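Local coordinates for protein N-terminal acetyltransferase B complex subunit NAT3 (Candida albicans, PDB 5K04) that acetylates the N-terminal amino group of target proteins, probably with acetyl-coenzyme A as donor, as the GNAT-family subunit of the NatB complex, at residues Glu70-Ile75 and Thr106-Leu111. Residues are numbered along the deposited sequence; the frame is centred on the assembly and turned at random.
Sequences EWHTHI and TLFIDL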
loop_
_atom_site.group_PDB
_atom_site.type_symbol
_atom_site.label_atom_id
_atom_site.label_comp_id
_atom_site.label_asym_id
_atom_site.label_seq_id
_atom_site.Cartn_x
_atom_site.Cartn_y
_atom_site.Cartn_z
ATOM N N GLU B 70 23.253 25.960 -17.593
ATOM C CA GLU B 70 22.730 25.209 -18.732
ATOM C C GLU B 70 22.034 23.954 -18.218
ATOM O O GLU B 70 22.675 23.093 -17.606
ATOM C CB GLU B 70 23.868 24.875 -19.695
ATOM C CG GLU B 70 23.729 23.587 -20.470
ATOM C CD GLU B 70 24.709 23.526 -21.614
ATOM O OE1 GLU B 70 25.550 24.445 -21.723
ATOM O OE2 GLU B 70 24.629 22.571 -22.412
ATOM N N TRP B 71 20.732 23.851 -18.472
ATOM C CA TRP B 71 19.869 22.849 -17.866
ATOM C C TRP B 71 19.291 21.926 -18.931
ATOM O O TRP B 71 19.154 22.296 -20.100
ATOM C CB TRP B 71 18.722 23.510 -17.077
ATOM C CG TRP B 71 19.160 24.060 -15.776
ATOM C CD1 TRP B 71 19.862 25.214 -15.567
ATOM C CD2 TRP B 71 18.945 23.481 -14.487
ATOM N NE1 TRP B 71 20.093 25.391 -14.224
ATOM C CE2 TRP B 71 19.540 24.340 -13.539
ATOM C CE3 TRP B 71 18.294 22.332 -14.038
ATOM C CZ2 TRP B 71 19.515 24.076 -12.175
ATOM C CZ3 TRP B 71 18.272 22.065 -12.688
ATOM C CH2 TRP B 71 18.876 22.932 -11.769
ATOM N N HIS B 72 18.939 20.716 -18.495
ATOM C CA HIS B 72 18.267 19.743 -19.340
ATOM C C HIS B 72 17.314 18.921 -18.484
ATOM O O HIS B 72 17.456 18.846 -17.261
ATOM C CB HIS B 72 19.258 18.823 -20.037
ATOM C CG HIS B 72 19.956 17.887 -19.109
ATOM N ND1 HIS B 72 19.610 16.557 -18.992
ATOM C CD2 HIS B 72 20.976 18.089 -18.242
ATOM C CE1 HIS B 72 20.392 15.978 -18.099
ATOM N NE2 HIS B 72 21.227 16.888 -17.626
ATOM N N THR B 73 16.333 18.303 -19.141
ATOM C CA THR B 73 15.434 17.379 -18.468
ATOM C C THR B 73 15.895 15.947 -18.710
ATOM O O THR B 73 16.537 15.631 -19.718
ATOM C CB THR B 73 13.977 17.536 -18.916
ATOM O OG1 THR B 73 13.765 16.797 -20.106
ATOM C CG2 THR B 73 13.679 18.972 -19.199
ATOM N N HIS B 74 15.564 15.084 -17.754
ATOM C CA HIS B 74 15.978 13.693 -17.773
ATOM C C HIS B 74 14.773 12.823 -17.466
ATOM O O HIS B 74 14.039 13.092 -16.509
ATOM C CB HIS B 74 17.093 13.422 -16.759
ATOM C CG HIS B 74 17.561 12.003 -16.764
ATOM N ND1 HIS B 74 18.555 11.555 -17.609
ATOM C CD2 HIS B 74 17.152 10.926 -16.054
ATOM C CE1 HIS B 74 18.747 10.263 -17.406
ATOM N NE2 HIS B 74 17.901 9.856 -16.477
ATOM N N ILE B 75 14.564 11.800 -18.294
ATOM C CA ILE B 75 13.539 10.791 -18.043
ATOM C C ILE B 75 14.151 9.688 -17.181
ATOM O O ILE B 75 15.160 9.088 -17.565
ATOM C CB ILE B 75 12.995 10.217 -19.359
ATOM C CG1 ILE B 75 12.230 11.281 -20.140
ATOM C CG2 ILE B 75 12.090 9.040 -19.073
ATOM C CD1 ILE B 75 12.064 10.934 -21.608
ATOM N N THR B 106 14.516 24.118 -20.605
ATOM C CA THR B 106 15.780 23.408 -20.666
ATOM C C THR B 106 16.180 23.219 -22.123
ATOM O O THR B 106 15.431 23.529 -23.047
ATOM C CB THR B 106 15.700 22.070 -19.948
ATOM O OG1 THR B 106 14.897 21.170 -20.715
ATOM C CG2 THR B 106 15.121 22.258 -18.555
ATOM N N LEU B 107 17.401 22.729 -22.315
ATOM C CA LEU B 107 18.016 22.686 -23.630
ATOM C C LEU B 107 17.647 21.419 -24.392
ATOM O O LEU B 107 17.421 21.467 -25.610
ATOM C CB LEU B 107 19.535 22.787 -23.497
ATOM C CG LEU B 107 20.215 24.105 -23.113
ATOM C CD1 LEU B 107 21.710 23.945 -23.308
ATOM C CD2 LEU B 107 19.689 25.293 -23.930
ATOM N N PHE B 108 17.600 20.285 -23.696
ATOM C CA PHE B 108 17.281 19.009 -24.315
ATOM C C PHE B 108 16.676 18.094 -23.269
ATOM O O PHE B 108 16.698 18.386 -22.071
ATOM C CB PHE B 108 18.520 18.362 -24.946
ATOM C CG PHE B 108 19.628 18.086 -23.970
ATOM C CD1 PHE B 108 19.665 16.893 -23.261
ATOM C CD2 PHE B 108 20.639 19.019 -23.767
ATOM C CE1 PHE B 108 20.685 16.633 -22.356
ATOM C CE2 PHE B 108 21.670 18.766 -22.865
ATOM C CZ PHE B 108 21.691 17.567 -22.159
ATOM N N ILE B 109 16.133 16.975 -23.747
ATOM C CA ILE B 109 15.709 15.865 -22.905
ATOM C C ILE B 109 16.642 14.695 -23.185
ATOM O O ILE B 109 16.924 14.379 -24.347
ATOM C CB ILE B 109 14.241 15.479 -23.157
ATOM C CG1 ILE B 109 13.349 16.730 -23.200
ATOM C CG2 ILE B 109 13.753 14.518 -22.069
ATOM C CD1 ILE B 109 11.860 16.433 -23.451
ATOM N N ASP B 110 17.156 14.081 -22.123
ATOM C CA ASP B 110 17.969 12.885 -22.253
ATOM C C ASP B 110 17.364 11.754 -21.421
ATOM O O ASP B 110 16.394 11.940 -20.672
ATOM C CB ASP B 110 19.429 13.163 -21.859
ATOM C CG ASP B 110 19.675 13.065 -20.367
ATOM O OD1 ASP B 110 18.791 13.462 -19.578
ATOM O OD2 ASP B 110 20.756 12.579 -19.979
ATOM N N LEU B 111 17.974 10.577 -21.551
ATOM C CA LEU B 111 17.491 9.343 -20.959
ATOM C C LEU B 111 18.551 8.281 -21.179
ATOM O O LEU B 111 19.403 8.397 -22.064
ATOM C CB LEU B 111 16.170 8.889 -21.580
ATOM C CG LEU B 111 16.289 8.703 -23.096
ATOM C CD1 LEU B 111 16.590 7.250 -23.505
ATOM C CD2 LEU B 111 15.067 9.203 -23.804
#
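Thr73 and His74 pair with Ile109 and Asp110 in a parallel beta ladder that joins central strands 70-80 and 108-114, the one parallel pair in an otherwise antiparallel sheet. In GNAT folds these strands splay apart further on to form the cofactor cleft. Thr73 N donates to Phe108 O, Asp110 N to Thr73 O, and Ile75 N to Asp110 O. At the start of the ladder, Leu107 N bonds to Trp71 O at 2.9 Å and ties on the loop before strand 108-114.

One sheet face carries His72, His74, Phe108 and Asp110. CB of His72 sits over the centre of the Phe108 ring, a CH-pi contact of 3.5 Å to the centroid. The two rings are near parallel, 13° apart, but barely overlap. A chi1 of 84° sets CG of Asp110 between its backbone N and carbonyl carbon, toward strand 70-80, where OD1 accepts a hydrogen bond of 2.8 Å from ND1 of His74. The donor stands 42° out of the carboxylate plane. OD2 lies close to Asp158 OD1; Arg160, also touching Asp110, may offset this negative charge.

The other face is mostly apolar. CD1 of Ile75 meets CG2 of Ile109 at 4.0 Å, and Leu111 lies beside Ile75. OG1 of Thr73 is buried against Ile109 without a polar partner. CB of Thr106 packs on CA of His72, 3.5 Å away, and its OG1 bonds to Val103 O.

Helix 101-104 covers Thr73 and Ile109 through Val103. Strand 53-65 flanks segment 70-75, strand 156-162 flanks segment 106-111, and Leu111 reaches toward Tyr124, a coenzyme A-binding residue.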